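Local coordinates for acylneuraminate lyase (Mycoplasma synoviae, PDB 4N4P), which is a lyase of the dihydrodipicolinate synthetase family, an enzyme built on a TIM barrel and assembled here as a tetramer, at residues A[7-19]-A[42-54]. Residues are numbered along the deposited sequence; the frame is centred on the assembly and turned at random.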
ATOM      1  N   PHE A   7       4.605  17.828  30.870  1.00  9.99           N
ATOM      2  CA  PHE A   7       4.077  17.057  29.741  1.00  9.61           C
ATOM      3  C   PHE A   7       4.276  15.555  29.922  1.00  9.58           C
ATOM      4  O   PHE A   7       4.060  14.779  28.987  1.00  8.67           O
ATOM      5  CB  PHE A   7       4.722  17.506  28.448  1.00  9.27           C
ATOM      6  CG  PHE A   7       4.394  18.927  28.084  1.00  9.21           C
ATOM      7  CD1 PHE A   7       3.111  19.246  27.600  1.00  8.40           C
ATOM      8  CD2 PHE A   7       5.355  19.935  28.203  1.00 10.82           C
ATOM      9  CE1 PHE A   7       2.798  20.529  27.233  1.00 10.22           C
ATOM     10  CE2 PHE A   7       5.039  21.250  27.855  1.00  8.61           C
ATOM     11  CZ  PHE A   7       3.755  21.546  27.358  1.00  8.95           C
ATOM     12  N   LYS A   8       4.691  15.166  31.114  1.00  8.87           N
ATOM     13  CA  LYS A   8       4.830  13.735  31.451  1.00 10.69           C
ATOM     14  C   LYS A   8       3.486  13.152  31.804  1.00  9.84           C
ATOM     15  O   LYS A   8       2.665  13.811  32.455  1.00 10.24           O
ATOM     16  CB  LYS A   8       5.787  13.567  32.615  1.00 11.25           C
ATOM     17  CG  LYS A   8       7.224  13.892  32.182  1.00 15.01           C
ATOM     18  CD  LYS A   8       8.235  13.885  33.319  1.00 19.37           C
ATOM     19  CE  LYS A   8       9.631  14.078  32.733  1.00 21.08           C
ATOM     20  NZ  LYS A   8      10.674  13.796  33.780  1.00 25.52           N
ATOM     21  N   GLY A   9       3.265  11.907  31.390  1.00  9.26           N
ATOM     22  CA  GLY A   9       2.130  11.145  31.859  1.00  8.60           C
ATOM     23  C   GLY A   9       1.020  11.022  30.828  1.00  8.50           C
ATOM     24  O   GLY A   9       1.271  11.008  29.605  1.00  8.64           O
ATOM     25  N   LEU A  10      -0.217  10.943  31.323  1.00  7.59           N
ATOM     26  CA  LEU A  10      -1.349  10.656  30.446  1.00  7.80           C
ATOM     27  C   LEU A  10      -2.182  11.885  30.120  1.00  7.74           C
ATOM     28  O   LEU A  10      -2.628  12.608  31.022  1.00  7.16           O
ATOM     29  CB  LEU A  10      -2.262   9.608  31.067  1.00  7.68           C
ATOM     30  CG  LEU A  10      -1.635   8.245  31.305  1.00  8.45           C
ATOM     31  CD1 LEU A  10      -2.710   7.347  31.972  1.00  7.59           C
ATOM     32  CD2 LEU A  10      -1.151   7.627  29.976  1.00  8.99           C
ATOM     33  N   PHE A  11      -2.414  12.067  28.822  1.00  7.07           N
ATOM     34  CA  PHE A  11      -3.247  13.146  28.277  1.00  7.24           C
ATOM     35  C   PHE A  11      -4.369  12.530  27.424  1.00  7.34           C
ATOM     36  O   PHE A  11      -4.170  12.329  26.229  1.00  7.57           O
ATOM     37  CB  PHE A  11      -2.405  14.031  27.366  1.00  7.26           C
ATOM     38  CG  PHE A  11      -1.429  14.917  28.098  1.00  8.80           C
ATOM     39  CD1 PHE A  11      -0.386  14.372  28.834  1.00 10.38           C
ATOM     40  CD2 PHE A  11      -1.573  16.290  28.054  1.00 10.70           C
ATOM     41  CE1 PHE A  11       0.513  15.191  29.526  1.00 11.00           C
ATOM     42  CE2 PHE A  11      -0.664  17.139  28.718  1.00 11.73           C
ATOM     43  CZ  PHE A  11       0.349  16.594  29.471  1.00 12.55           C
ATOM     44  N   PRO A  12      -5.548  12.274  28.009  1.00  7.54           N
ATOM     45  CA  PRO A  12      -6.677  11.856  27.179  1.00  7.31           C
ATOM     46  C   PRO A  12      -6.949  12.892  26.088  1.00  8.02           C
ATOM     47  O   PRO A  12      -6.878  14.126  26.324  1.00  8.44           O
ATOM     48  CB  PRO A  12      -7.864  11.826  28.165  1.00  8.30           C
ATOM     49  CG  PRO A  12      -7.400  12.715  29.340  1.00  8.70           C
ATOM     50  CD  PRO A  12      -5.938  12.442  29.426  1.00  6.95           C
ATOM     51  N   ALA A  13      -7.235  12.394  24.896  1.00  7.22           N
ATOM     52  CA  ALA A  13      -7.735  13.231  23.813  1.00  7.56           C
ATOM     53  C   ALA A  13      -9.234  13.400  24.041  1.00  8.21           C
ATOM     54  O   ALA A  13     -10.049  12.527  23.704  1.00  8.45           O
ATOM     55  CB  ALA A  13      -7.442  12.595  22.461  1.00  6.98           C
ATOM     56  N   MET A  14      -9.579  14.509  24.668  1.00  7.84           N
ATOM     57  CA  MET A  14     -10.912  14.712  25.229  1.00  9.06           C
ATOM     58  C   MET A  14     -12.005  14.663  24.178  1.00  8.59           C
ATOM     59  O   MET A  14     -11.860  15.257  23.139  1.00  8.63           O
ATOM     60  CB  MET A  14     -10.982  16.081  25.906  1.00  8.55           C
ATOM     61  CG  MET A  14     -12.175  16.183  26.861  1.00 10.76           C
ATOM     62  SD  MET A  14     -12.319  17.842  27.511  1.00 13.23           S
ATOM     63  CE  MET A  14     -13.144  18.685  26.179  1.00 10.88           C
ATOM     64  N   VAL A  15     -13.085  13.953  24.488  1.00  9.51           N
ATOM     65  CA  VAL A  15     -14.295  13.986  23.668  1.00  9.80           C
ATOM     66  C   VAL A  15     -14.986  15.344  23.846  1.00 10.25           C
ATOM     67  O   VAL A  15     -14.876  15.971  24.904  1.00 11.93           O
ATOM     68  CB  VAL A  15     -15.252  12.818  24.018  1.00  8.76           C
ATOM     69  CG1 VAL A  15     -14.568  11.492  23.682  1.00  9.57           C
ATOM     70  CG2 VAL A  15     -15.676  12.850  25.513  1.00 11.06           C
ATOM     71  N   THR A  16     -15.702  15.776  22.819  1.00 10.20           N
ATOM     72  CA  THR A  16     -16.497  17.011  22.901  1.00 11.29           C
ATOM     73  C   THR A  16     -18.004  16.700  23.057  1.00 10.84           C
ATOM     74  O   THR A  16     -18.614  16.188  22.137  1.00 11.75           O
ATOM     75  CB  THR A  16     -16.236  17.943  21.669  1.00 10.67           C
ATOM     76  OG1 THR A  16     -14.824  18.162  21.521  1.00 12.14           O
ATOM     77  CG2 THR A  16     -16.931  19.303  21.871  1.00 12.33           C
ATOM     78  N   PRO A  17     -18.605  17.008  24.229  1.00 11.43           N
ATOM     79  CA  PRO A  17     -20.022  16.692  24.389  1.00 11.44           C
ATOM     80  C   PRO A  17     -20.960  17.459  23.465  1.00 11.33           C
ATOM     81  O   PRO A  17     -20.875  18.681  23.351  1.00 12.09           O
ATOM     82  CB  PRO A  17     -20.290  17.053  25.856  1.00 12.45           C
ATOM     83  CG  PRO A  17     -18.973  16.776  26.498  1.00 12.19           C
ATOM     84  CD  PRO A  17     -18.025  17.426  25.515  1.00 11.84           C
ATOM     85  N   PHE A  18     -21.838  16.727  22.789  1.00 11.14           N
ATOM     86  CA  PHE A  18     -22.919  17.367  22.047  1.00 12.29           C
ATOM     87  C   PHE A  18     -24.233  16.800  22.526  1.00 12.86           C
ATOM     88  O   PHE A  18     -24.293  15.662  22.972  1.00 12.89           O
ATOM     89  CB  PHE A  18     -22.818  17.087  20.545  1.00 11.25           C
ATOM     90  CG  PHE A  18     -21.504  17.479  19.923  1.00 13.97           C
ATOM     91  CD1 PHE A  18     -21.147  18.818  19.779  1.00 12.66           C
ATOM     92  CD2 PHE A  18     -20.639  16.498  19.447  1.00 10.31           C
ATOM     93  CE1 PHE A  18     -19.934  19.166  19.184  1.00 14.86           C
ATOM     94  CE2 PHE A  18     -19.443  16.831  18.846  1.00 13.12           C
ATOM     95  CZ  PHE A  18     -19.075  18.169  18.727  1.00 12.17           C
ATOM     96  N   THR A  19     -25.294  17.594  22.423  1.00 14.68           N
ATOM     97  CA  THR A  19     -26.640  17.103  22.729  1.00 15.52           C
ATOM     98  C   THR A  19     -27.061  16.127  21.654  1.00 16.44           C
ATOM     99  O   THR A  19     -26.463  16.084  20.584  1.00 16.68           O
ATOM    100  CB  THR A  19     -27.670  18.268  22.791  1.00 15.16           C
ATOM    101  OG1 THR A  19     -27.796  18.844  21.500  1.00 16.26           O
ATOM    102  CG2 THR A  19     -27.187  19.339  23.771  1.00 15.79           C
ATOM    103  N   VAL A  42      -5.838  12.238  35.453  1.00  9.19           N
ATOM    104  CA  VAL A  42      -4.900  12.383  34.347  1.00  9.23           C
ATOM    105  C   VAL A  42      -3.873  13.488  34.646  1.00  8.88           C
ATOM    106  O   VAL A  42      -4.067  14.335  35.539  1.00  8.36           O
ATOM    107  CB  VAL A  42      -5.637  12.712  33.006  1.00  8.47           C
ATOM    108  CG1 VAL A  42      -6.615  11.595  32.675  1.00 10.20           C
ATOM    109  CG2 VAL A  42      -6.396  14.053  33.111  1.00  9.20           C
ATOM    110  N   ASP A  43      -2.788  13.477  33.883  1.00  8.59           N
ATOM    111  CA  ASP A  43      -1.752  14.483  34.032  1.00  8.37           C
ATOM    112  C   ASP A  43      -2.026  15.716  33.185  1.00  8.61           C
ATOM    113  O   ASP A  43      -1.507  16.806  33.463  1.00  8.21           O
ATOM    114  CB  ASP A  43      -0.414  13.848  33.677  1.00  8.09           C
ATOM    115  CG  ASP A  43      -0.128  12.655  34.534  1.00  9.70           C
ATOM    116  OD1 ASP A  43       0.226  12.887  35.707  1.00 11.18           O
ATOM    117  OD2 ASP A  43      -0.294  11.485  34.073  1.00  8.62           O
ATOM    118  N   GLY A  44      -2.834  15.547  32.141  1.00  7.55           N
ATOM    119  CA  GLY A  44      -3.156  16.649  31.269  1.00  7.79           C
ATOM    120  C   GLY A  44      -4.321  16.278  30.385  1.00  8.02           C
ATOM    121  O   GLY A  44      -4.767  15.115  30.384  1.00  7.76           O
ATOM    122  N   ILE A  45      -4.799  17.253  29.605  1.00  7.68           N
ATOM    123  CA  ILE A  45      -5.908  17.006  28.674  1.00  7.55           C
ATOM    124  C   ILE A  45      -5.545  17.599  27.331  1.00  8.08           C
ATOM    125  O   ILE A  45      -5.019  18.725  27.261  1.00  9.15           O
ATOM    126  CB  ILE A  45      -7.247  17.644  29.172  1.00  6.80           C
ATOM    127  CG1 ILE A  45      -7.589  17.119  30.557  1.00  7.15           C
ATOM    128  CG2 ILE A  45      -8.409  17.296  28.218  1.00  7.42           C
ATOM    129  CD1 ILE A  45      -8.683  17.931  31.282  1.00  9.06           C
ATOM    130  N   TYR A  46      -5.830  16.854  26.261  1.00  8.07           N
ATOM    131  CA  TYR A  46      -5.571  17.272  24.900  1.00  7.88           C
ATOM    132  C   TYR A  46      -6.932  17.499  24.254  1.00  8.54           C
ATOM    133  O   TYR A  46      -7.706  16.552  24.105  1.00  7.62           O
ATOM    134  CB  TYR A  46      -4.832  16.148  24.159  1.00  7.04           C
ATOM    135  CG  TYR A  46      -4.471  16.438  22.718  1.00  8.61           C
ATOM    136  CD1 TYR A  46      -3.375  17.231  22.410  1.00  8.32           C
ATOM    137  CD2 TYR A  46      -5.204  15.877  21.656  1.00  6.83           C
ATOM    138  CE1 TYR A  46      -3.011  17.483  21.093  1.00 10.49           C
ATOM    139  CE2 TYR A  46      -4.849  16.127  20.328  1.00 11.22           C
ATOM    140  CZ  TYR A  46      -3.753  16.943  20.056  1.00 10.51           C
ATOM    141  OH  TYR A  46      -3.344  17.224  18.779  1.00 11.08           O
ATOM    142  N   ILE A  47      -7.237  18.753  23.916  1.00  9.05           N
ATOM    143  CA  ILE A  47      -8.584  19.089  23.475  1.00  9.82           C
ATOM    144  C   ILE A  47      -8.681  19.370  21.996  1.00  9.29           C
ATOM    145  O   ILE A  47      -7.690  19.706  21.344  1.00  9.96           O
ATOM    146  CB  ILE A  47      -9.205  20.248  24.285  1.00 10.05           C
ATOM    147  CG1 ILE A  47      -8.521  21.574  23.914  1.00 11.35           C
ATOM    148  CG2 ILE A  47      -9.153  19.904  25.784  1.00 10.64           C
ATOM    149  CD1 ILE A  47      -9.369  22.822  24.262  1.00 11.97           C
ATOM    150  N   THR A  48      -9.912  19.263  21.490  1.00  9.61           N
ATOM    151  CA  THR A  48     -10.279  19.538  20.099  1.00 10.30           C
ATOM    152  C   THR A  48      -9.379  18.894  19.042  1.00  9.95           C
ATOM    153  O   THR A  48      -9.070  19.498  18.019  1.00  9.37           O
ATOM    154  CB  THR A  48     -10.525  21.077  19.815  1.00 10.37           C
ATOM    155  OG1 THR A  48      -9.360  21.848  20.170  1.00  9.21           O
ATOM    156  CG2 THR A  48     -11.722  21.555  20.640  1.00 10.78           C
ATOM    157  N   GLY A  49      -8.998  17.646  19.295  1.00 10.29           N
ATOM    158  CA  GLY A  49      -8.263  16.874  18.307  1.00  9.94           C
ATOM    159  C   GLY A  49      -9.295  16.000  17.595  1.00 10.43           C
ATOM    160  O   GLY A  49     -10.500  16.225  17.743  1.00  9.22           O
ATOM    161  N   SER A  50      -8.819  15.017  16.819  1.00 10.34           N
ATOM    162  CA  SER A  50      -9.727  14.084  16.112  1.00 10.97           C
ATOM    163  C   SER A  50     -10.774  13.469  17.047  1.00  9.65           C
ATOM    164  O   SER A  50     -11.949  13.363  16.690  1.00  9.60           O
ATOM    165  CB  SER A  50      -8.919  12.964  15.446  1.00 11.19           C
ATOM    166  OG  SER A  50      -8.008  13.555  14.541  1.00 18.04           O
ATOM    167  N   THR A  51     -10.346  13.057  18.236  1.00  9.00           N
ATOM    168  CA  THR A  51     -11.234  12.398  19.189  1.00  9.17           C
ATOM    169  C   THR A  51     -12.254  13.374  19.738  1.00  9.48           C
ATOM    170  O   THR A  51     -13.326  12.973  20.188  1.00 10.14           O
ATOM    171  CB  THR A  51     -10.445  11.759  20.364  1.00  9.55           C
ATOM    172  OG1 THR A  51      -9.371  10.977  19.814  1.00  9.71           O
ATOM    173  CG2 THR A  51     -11.361  10.858  21.170  1.00 10.78           C
ATOM    174  N   GLY A  52     -11.908  14.658  19.678  1.00  9.85           N
ATOM    175  CA  GLY A  52     -12.825  15.752  20.054  1.00 10.05           C
ATOM    176  C   GLY A  52     -13.732  16.218  18.918  1.00 10.53           C
ATOM    177  O   GLY A  52     -14.392  17.240  19.039  1.00 10.12           O
ATOM    178  N   GLU A  53     -13.775  15.444  17.827  1.00 10.24           N
ATOM    179  CA  GLU A  53     -14.618  15.742  16.679  1.00 11.27           C
ATOM    180  C   GLU A  53     -14.397  17.151  16.127  1.00 11.50           C
ATOM    181  O   GLU A  53     -15.355  17.826  15.733  1.00 11.81           O
ATOM    182  CB  GLU A  53     -16.101  15.505  17.045  1.00 10.89           C
ATOM    183  CG  GLU A  53     -16.374  14.009  17.284  1.00 11.46           C
ATOM    184  CD  GLU A  53     -17.748  13.741  17.895  1.00 13.53           C
ATOM    185  OE1 GLU A  53     -18.742  13.828  17.165  1.00 11.39           O
ATOM    186  OE2 GLU A  53     -17.826  13.415  19.092  1.00 14.09           O
ATOM    187  N   PHE A  54     -13.137  17.593  16.093  1.00 11.37           N
ATOM    188  CA  PHE A  54     -12.872  19.007  15.829  1.00 11.66           C
ATOM    189  C   PHE A  54     -13.376  19.441  14.467  1.00 11.99           C
ATOM    190  O   PHE A  54     -13.807  20.570  14.329  1.00 11.88           O
ATOM    191  CB  PHE A  54     -11.392  19.395  15.991  1.00 11.99           C
ATOM    192  CG  PHE A  54     -10.520  18.960  14.873  1.00 11.91           C
ATOM    193  CD1 PHE A  54      -9.989  19.906  13.994  1.00 14.21           C
ATOM    194  CD2 PHE A  54     -10.199  17.614  14.707  1.00 12.39           C
ATOM    195  CE1 PHE A  54      -9.181  19.520  12.954  1.00 13.04           C
ATOM    196  CE2 PHE A  54      -9.393  17.203  13.665  1.00 13.53           C
ATOM    197  CZ  PHE A  54      -8.876  18.165  12.780  1.00 12.48           C
TER
HETATM  198  O   HOH W   1     -12.229  18.052  22.679  1.00 10.34           O
HETATM  199  O   HOH W   2      -9.337  15.963  21.767  1.00 10.66           O
HETATM  200  O   HOH W   3     -15.805  13.991  20.661  1.00 11.77           O
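Met14 lies against Ile45 and Ile47 in the apolar centre of this pairing. With CG anti to the backbone N (chi1 -163°), its side chain, just past the end of strand 9-12, runs out toward helix 26-39; CB meets Ile45 CG2 at 3.7 Å, then the chain bends at its third torsion, and SD and CE lie beside Ile47 CG2. Helix 26-39 covers this side through Val32, Val33 and Leu36. Next along, Pro12 and Val42 meet tip to tip, tightly, with Pro12 CD 3.4 Å from Val42 CG1. The Phe11 ring, by contrast, lies over the backbone of Gly44, whose CA makes a CH-pi contact 3.7 Å from the ring centroid. These two strands, 9-12 and 44-47, are the first and second of the eight-stranded parallel TIM barrel, joined by helix 26-39 in a beta-alpha-beta crossover, and their pairing closes the barrel. Main-chain bonds join the two segments, running a residue or two past the strand ends: Tyr46 N gives to Pro12 O, and Met14 N to Tyr46 O at 2.8 Å, while Leu10 O accepts from both Asp43 N and Gly44 N. At the N-terminal end of the strands, Asp43 OD2 takes a nearly straight bond (168°) from Leu10 N, 2.8 Å long, on its anti side. Past the C-terminal ends, two waters join Met14 O to the 48-49 turn, and Thr16 OG1 donates to Gly52 O across 2.7 Å. A third water links Thr16 N, Thr51 O and Glu53 OE2, the last also salt-bridged to Lys258. Glu53 OE1, bonded to Arg272 N, sits at the Phe18 ring edge, 3.5 Å from CE2 of Phe18, the carboxylate turned 81° from the ring.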